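Local atomic coordinates of regulatory protein of LacI family (Chloroflexus aggregans, PDB entry 3BBL), a protein that probably regulates transcription as a LacI-family DNA-binding protein whose periplasmic-binding-protein-like part is likely to sense a small-molecule effector. Residues Gly112-Gln115 with Ala116-Leu120; Glu149-Thr153 with Ala154-Ile158. All coordinates share one frame; numbering follows the deposited sequence.

Interaction 1: Gly112-Gln115 with Ala116-Leu120; sequences GTRQ and AVEYL
Helix 109-123 covers one face of the sheet in the C-terminal lobe of this periplasmic-binding-protein-like fold, and two of its turns meet here through Arg-114 and Glu-118, one turn apart on its outer side. The two side chains run alongside each other and point the same way. Contact is made by the aliphatic part of the arginine: its CG lies 3.7 Å from OE2 of Glu-118. Between the charged groups the gap is wider, with NE of Arg-114 4.5 Å from OE2 of Glu-118, beyond a salt bridge, and the guanidinium and carboxylate planes are turned 60° apart. A bend at chi3 swings the arginine's end out of its otherwise extended course toward its salt-bridge partner, Glu-149 of helix 138-153; Glu-118 may still add some electrostatic attraction. The CG of Glu-118, set beside its own backbone N (chi1 -65°), lies 3.0 Å from the carbonyl O of Arg-114, the same oxygen that accepts the N-H of Glu-118 at 2.8 Å. This is the regular i to i+4 ladder of an alpha-helix, whose next bond back, from Val-117 N to Thr-113 O, is also 2.8 Å and nearly straight at 172°. Val-117 leans its CG2 on that oxygen. In this alpha/beta lobe the buried apolar residues Ala-116 and Leu-120 face the sheet and lie on Ile-221 of strand 219-223. Gln-115 and Tyr-119, both only partly buried, touch Leu-274 of strand 267-275. Thr-113, also buried, has its OG1 hydrogen-bonded to the carbonyl oxygens of Arg-143 and Thr-110, which have a single hydroxyl proton between them.

Interaction 2: Glu149-Thr153 with Ala154-Ile158; sequences EAMQT and AQLPI
The carboxamides of Gln-152 and Gln-155 stand next to each other, running in a common direction, their planes nearly perpendicular (82°); NE2 of Gln-152 comes no closer than 4.0 Å to OE1 of Gln-155, so the two amides are only loosely adjacent. The N-H of Gln-155 makes a hydrogen bond to O of Gln-152 (2.9 Å) from above the carbonyl plane, 70° out of it and so not on a lone pair. These residues belong to the Schellman motif that ends helix 138-153. Gln-155 takes a positive phi, which turns the chain back so that Leu-156 N reaches Met-151 O in a nearly straight bond (2.9 Å, 177°).

The apolar side of the turn is carried by Met-151, a selenomethionine. Bends at chi2 and chi3 fold its chain across Leu-156, bringing CE to 3.9 Å from CB of Leu-156, with SE near CD1 of the same leucine. The methyl also meets the carbonyl O of Pro-157. Nearer the backbone, CB of Met-151 packs against CG1 of Ile-158 at 3.8 Å, and the isoleucine's CD1 leans toward the N of Gln-152. The returning loop thus lies along the last helical turn. Behind it, Ala-154 touches Ile-121 of helix 109-123. On the exposed side, Glu-149 O accepts two bonds from Thr-153, reached from opposite faces of its plane by the backbone N and by OG1, the latter at 2.9 Å.

Overall arrangement
Interactions 1 and 2 come in series along the chain, the first within helix 109-123 and the second where helix 138-153 ends and its loop sets out toward strand 163-165; in sequence, strand 128-132 separates the two helices. Their centres are about 11 Å apart, on the same side of the chain's centre, with interaction 2 farther out. The helices touch directly: Arg-114 NH1 forms a 2.8 Å salt bridge with Glu-149 OE1, and Val-117 CG1 packs on Ala-150 CB and Met-151 SE. The two helices are thus probably neighbours in one layer against the sheet of the C-terminal lobe, within the probable effector-binding part.

Interaction 1: Gly112-Gln115 with Ala116-Leu120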
ATOM      1  N   GLY A 112      -9.016 -20.004   4.895  1.00 23.57           N
ATOM      2  CA  GLY A 112      -8.274 -19.524   3.745  1.00 22.59           C
ATOM      3  C   GLY A 112      -7.210 -20.495   3.281  1.00 23.00           C
ATOM      4  O   GLY A 112      -7.179 -20.874   2.118  1.00 24.21           O
ATOM      5  N   THR A 113      -6.330 -20.896   4.191  1.00 22.93           N
ATOM      6  CA  THR A 113      -5.264 -21.829   3.861  1.00 24.48           C
ATOM      7  C   THR A 113      -5.818 -23.222   3.558  1.00 24.87           C
ATOM      8  O   THR A 113      -5.329 -23.903   2.668  1.00 24.22           O
ATOM      9  CB  THR A 113      -4.256 -21.926   5.002  1.00 24.08           C
ATOM     10  OG1 THR A 113      -4.949 -22.211   6.223  1.00 30.27           O
ATOM     11  CG2 THR A 113      -3.519 -20.625   5.168  1.00 26.24           C
ATOM     12  N   ARG A 114      -6.843 -23.647   4.289  1.00 25.31           N
ATOM     13  CA  ARG A 114      -7.417 -24.963   4.036  1.00 27.29           C
ATOM     14  C   ARG A 114      -7.860 -25.044   2.576  1.00 27.89           C
ATOM     15  O   ARG A 114      -7.553 -26.007   1.859  1.00 28.39           O
ATOM     16  CB  ARG A 114      -8.613 -25.220   4.959  1.00 25.58           C
ATOM     17  CG  ARG A 114      -9.290 -26.568   4.723  1.00 29.35           C
ATOM     18  CD  ARG A 114     -10.338 -26.868   5.785  1.00 30.15           C
ATOM     19  NE  ARG A 114     -11.397 -25.862   5.802  1.00 33.35           N
ATOM     20  CZ  ARG A 114     -11.733 -25.126   6.863  1.00 32.15           C
ATOM     21  NH1 ARG A 114     -11.099 -25.270   8.031  1.00 30.86           N
ATOM     22  NH2 ARG A 114     -12.695 -24.219   6.747  1.00 32.85           N
ATOM     23  N   GLN A 115      -8.564 -24.011   2.136  1.00 27.33           N
ATOM     24  CA  GLN A 115      -9.063 -23.949   0.773  1.00 28.52           C
ATOM     25  C   GLN A 115      -7.904 -23.964  -0.226  1.00 26.64           C
ATOM     26  O   GLN A 115      -7.952 -24.658  -1.240  1.00 24.90           O
ATOM     27  CB  GLN A 115      -9.879 -22.677   0.606  1.00 32.51           C
ATOM     28  CG  GLN A 115     -10.875 -22.698  -0.523  1.00 40.29           C
ATOM     29  CD  GLN A 115     -11.599 -21.375  -0.647  1.00 45.92           C
ATOM     30  OE1 GLN A 115     -11.949 -20.753   0.363  1.00 49.37           O
ATOM     31  NE2 GLN A 115     -11.834 -20.935  -1.882  1.00 47.52           N
ATOM     32  N   ALA A 116      -6.859 -23.202   0.067  1.00 23.98           N
ATOM     33  CA  ALA A 116      -5.705 -23.153  -0.814  1.00 24.03           C
ATOM     34  C   ALA A 116      -5.093 -24.544  -0.924  1.00 23.38           C
ATOM     35  O   ALA A 116      -4.829 -25.024  -2.023  1.00 23.45           O
ATOM     36  CB  ALA A 116      -4.668 -22.153  -0.286  1.00 23.15           C
ATOM     37  N   VAL A 117      -4.880 -25.195   0.213  1.00 20.67           N
ATOM     38  CA  VAL A 117      -4.292 -26.528   0.203  1.00 21.53           C
ATOM     39  C   VAL A 117      -5.188 -27.541  -0.501  1.00 19.67           C
ATOM     40  O   VAL A 117      -4.699 -28.375  -1.253  1.00 18.94           O
ATOM     41  CB  VAL A 117      -3.968 -27.012   1.637  1.00 21.64           C
ATOM     42  CG1 VAL A 117      -3.346 -28.388   1.593  1.00 24.35           C
ATOM     43  CG2 VAL A 117      -3.002 -26.052   2.293  1.00 22.72           C
ATOM     44  N   GLU A 118      -6.497 -27.465  -0.273  1.00 20.35           N
ATOM     45  CA  GLU A 118      -7.427 -28.390  -0.928  1.00 21.43           C
ATOM     46  C   GLU A 118      -7.300 -28.248  -2.436  1.00 21.04           C
ATOM     47  O   GLU A 118      -7.353 -29.227  -3.177  1.00 19.25           O
ATOM     48  CB  GLU A 118      -8.874 -28.102  -0.521  1.00 21.94           C
ATOM     49  CG  GLU A 118      -9.150 -28.354   0.955  1.00 29.18           C
ATOM     50  CD  GLU A 118     -10.561 -27.995   1.359  1.00 28.47           C
ATOM     51  OE1 GLU A 118     -11.122 -27.047   0.768  1.00 34.17           O
ATOM     52  OE2 GLU A 118     -11.101 -28.647   2.274  1.00 30.06           O
ATOM     53  N   TYR A 119      -7.128 -27.011  -2.886  1.00 20.85           N
ATOM     54  CA  TYR A 119      -6.978 -26.740  -4.306  1.00 20.67           C
ATOM     55  C   TYR A 119      -5.722 -27.426  -4.846  1.00 19.65           C
ATOM     56  O   TYR A 119      -5.757 -28.072  -5.889  1.00 18.67           O
ATOM     57  CB  TYR A 119      -6.894 -25.234  -4.564  1.00 20.91           C
ATOM     58  CG  TYR A 119      -6.746 -24.918  -6.032  1.00 23.00           C
ATOM     59  CD1 TYR A 119      -7.854 -24.883  -6.873  1.00 24.80           C
ATOM     60  CD2 TYR A 119      -5.487 -24.735  -6.596  1.00 24.32           C
ATOM     61  CE1 TYR A 119      -7.709 -24.678  -8.244  1.00 27.00           C
ATOM     62  CE2 TYR A 119      -5.329 -24.533  -7.961  1.00 26.53           C
ATOM     63  CZ  TYR A 119      -6.441 -24.507  -8.780  1.00 28.11           C
ATOM     64  OH  TYR A 119      -6.265 -24.320 -10.135  1.00 32.92           O
ATOM     65  N   LEU A 120      -4.608 -27.282  -4.134  1.00 17.43           N
ATOM     66  CA  LEU A 120      -3.371 -27.913  -4.566  1.00 16.73           C
ATOM     67  C   LEU A 120      -3.545 -29.439  -4.601  1.00 15.84           C
ATOM     68  O   LEU A 120      -3.149 -30.090  -5.555  1.00 13.52           O
ATOM     69  CB  LEU A 120      -2.221 -27.503  -3.646  1.00 14.77           C
ATOM     70  CG  LEU A 120      -1.841 -26.023  -3.767  1.00 14.75           C
ATOM     71  CD1 LEU A 120      -0.898 -25.646  -2.638  1.00 13.10           C
ATOM     72  CD2 LEU A 120      -1.200 -25.756  -5.131  1.00 12.16           C
TER

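Interaction 2: Glu149-Thr153 with Ala154-Ile158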
ATOM      1  N   GLU A 149      -5.139 -29.129   8.726  1.00 26.02           N
ATOM      2  CA  GLU A 149      -6.443 -29.752   8.525  1.00 27.10           C
ATOM      3  C   GLU A 149      -6.615 -30.336   7.131  1.00 25.74           C
ATOM      4  O   GLU A 149      -7.089 -31.456   6.977  1.00 26.43           O
ATOM      5  CB  GLU A 149      -7.565 -28.743   8.790  1.00 29.90           C
ATOM      6  CG  GLU A 149      -8.013 -28.683  10.228  1.00 35.37           C
ATOM      7  CD  GLU A 149      -8.916 -27.488  10.515  1.00 39.95           C
ATOM      8  OE1 GLU A 149      -9.818 -27.201   9.689  1.00 41.25           O
ATOM      9  OE2 GLU A 149      -8.720 -26.843  11.572  1.00 40.80           O
ATOM     10  N   ALA A 150      -6.241 -29.570   6.113  1.00 24.22           N
ATOM     11  CA  ALA A 150      -6.377 -30.055   4.752  1.00 22.28           C
ATOM     12  C   ALA A 150      -5.468 -31.258   4.501  1.00 20.40           C
ATOM     13  O   ALA A 150      -5.889 -32.239   3.892  1.00 19.14           O
ATOM     14  CB  ALA A 150      -6.066 -28.940   3.759  1.00 24.84           C
HETATM   15  N   MSE A 151      -4.228 -31.186   4.977  1.00 18.30           N
HETATM   16  CA  MSE A 151      -3.283 -32.280   4.776  1.00 20.47           C
HETATM   17  C   MSE A 151      -3.784 -33.532   5.514  1.00 22.30           C
HETATM   18  O   MSE A 151      -3.784 -34.632   4.963  1.00 21.37           O
HETATM   19  CB  MSE A 151      -1.873 -31.885   5.264  1.00 16.97           C
HETATM   20  CG  MSE A 151      -1.239 -30.718   4.544  1.00 15.32           C
HETATM   21 SE   MSE A 151      -1.032 -31.090   2.573  1.00 22.41          SE
HETATM   22  CE  MSE A 151       0.715 -32.007   2.758  1.00  9.65           C
ATOM     23  N   GLN A 152      -4.232 -33.352   6.751  1.00 25.18           N
ATOM     24  CA  GLN A 152      -4.759 -34.443   7.562  1.00 28.04           C
ATOM     25  C   GLN A 152      -5.969 -35.087   6.884  1.00 27.25           C
ATOM     26  O   GLN A 152      -6.067 -36.302   6.782  1.00 26.49           O
ATOM     27  CB  GLN A 152      -5.157 -33.906   8.939  1.00 31.71           C
ATOM     28  CG  GLN A 152      -5.931 -34.884   9.800  1.00 41.13           C
ATOM     29  CD  GLN A 152      -5.049 -35.944  10.416  1.00 46.55           C
ATOM     30  OE1 GLN A 152      -4.147 -35.632  11.197  1.00 48.43           O
ATOM     31  NE2 GLN A 152      -5.302 -37.210  10.071  1.00 48.70           N
ATOM     32  N   THR A 153      -6.899 -34.261   6.421  1.00 26.35           N
ATOM     33  CA  THR A 153      -8.092 -34.765   5.755  1.00 24.82           C
ATOM     34  C   THR A 153      -7.760 -35.574   4.501  1.00 25.98           C
ATOM     35  O   THR A 153      -8.398 -36.588   4.230  1.00 27.36           O
ATOM     36  CB  THR A 153      -9.037 -33.603   5.375  1.00 24.35           C
ATOM     37  OG1 THR A 153      -9.557 -33.014   6.572  1.00 23.69           O
ATOM     38  CG2 THR A 153     -10.182 -34.087   4.510  1.00 20.41           C
ATOM     39  N   ALA A 154      -6.766 -35.138   3.731  1.00 25.28           N
ATOM     40  CA  ALA A 154      -6.399 -35.868   2.518  1.00 24.43           C
ATOM     41  C   ALA A 154      -5.467 -37.018   2.859  1.00 23.97           C
ATOM     42  O   ALA A 154      -5.077 -37.792   1.995  1.00 23.26           O
ATOM     43  CB  ALA A 154      -5.736 -34.935   1.518  1.00 21.65           C
ATOM     44  N   GLN A 155      -5.130 -37.115   4.138  1.00 23.99           N
ATOM     45  CA  GLN A 155      -4.239 -38.139   4.649  1.00 23.05           C
ATOM     46  C   GLN A 155      -2.876 -38.105   3.972  1.00 23.94           C
ATOM     47  O   GLN A 155      -2.356 -39.121   3.525  1.00 25.02           O
ATOM     48  CB  GLN A 155      -4.856 -39.535   4.510  1.00 21.79           C
ATOM     49  CG  GLN A 155      -4.082 -40.586   5.286  1.00 21.37           C
ATOM     50  CD  GLN A 155      -3.952 -40.219   6.750  1.00 23.97           C
ATOM     51  OE1 GLN A 155      -4.941 -40.210   7.493  1.00 22.72           O
ATOM     52  NE2 GLN A 155      -2.732 -39.894   7.171  1.00 22.53           N
ATOM     53  N   LEU A 156      -2.298 -36.919   3.898  1.00 24.12           N
ATOM     54  CA  LEU A 156      -0.979 -36.753   3.313  1.00 24.24           C
ATOM     55  C   LEU A 156      -0.002 -36.520   4.453  1.00 24.47           C
ATOM     56  O   LEU A 156      -0.377 -36.012   5.509  1.00 25.77           O
ATOM     57  CB  LEU A 156      -0.953 -35.556   2.359  1.00 22.21           C
ATOM     58  CG  LEU A 156      -1.717 -35.715   1.042  1.00 22.11           C
ATOM     59  CD1 LEU A 156      -1.722 -34.389   0.288  1.00 19.22           C
ATOM     60  CD2 LEU A 156      -1.066 -36.823   0.209  1.00 20.36           C
ATOM     61  N   PRO A 157       1.267 -36.893   4.259  1.00 24.53           N
ATOM     62  CA  PRO A 157       2.285 -36.708   5.297  1.00 23.48           C
ATOM     63  C   PRO A 157       2.399 -35.250   5.707  1.00 23.12           C
ATOM     64  O   PRO A 157       2.348 -34.360   4.869  1.00 23.31           O
ATOM     65  CB  PRO A 157       3.562 -37.174   4.617  1.00 23.56           C
ATOM     66  CG  PRO A 157       3.085 -38.167   3.618  1.00 23.66           C
ATOM     67  CD  PRO A 157       1.857 -37.504   3.057  1.00 25.60           C
ATOM     68  N   ILE A 158       2.533 -35.010   7.002  1.00 23.02           N
ATOM     69  CA  ILE A 158       2.718 -33.666   7.516  1.00 22.15           C
ATOM     70  C   ILE A 158       4.138 -33.709   8.058  1.00 21.37           C
ATOM     71  O   ILE A 158       4.372 -34.064   9.210  1.00 21.92           O
ATOM     72  CB  ILE A 158       1.700 -33.358   8.613  1.00 22.05           C
ATOM     73  CG1 ILE A 158       0.302 -33.327   7.987  1.00 22.74           C
ATOM     74  CG2 ILE A 158       2.035 -32.048   9.288  1.00 20.09           C
ATOM     75  CD1 ILE A 158      -0.826 -33.099   8.961  1.00 23.02           C
TER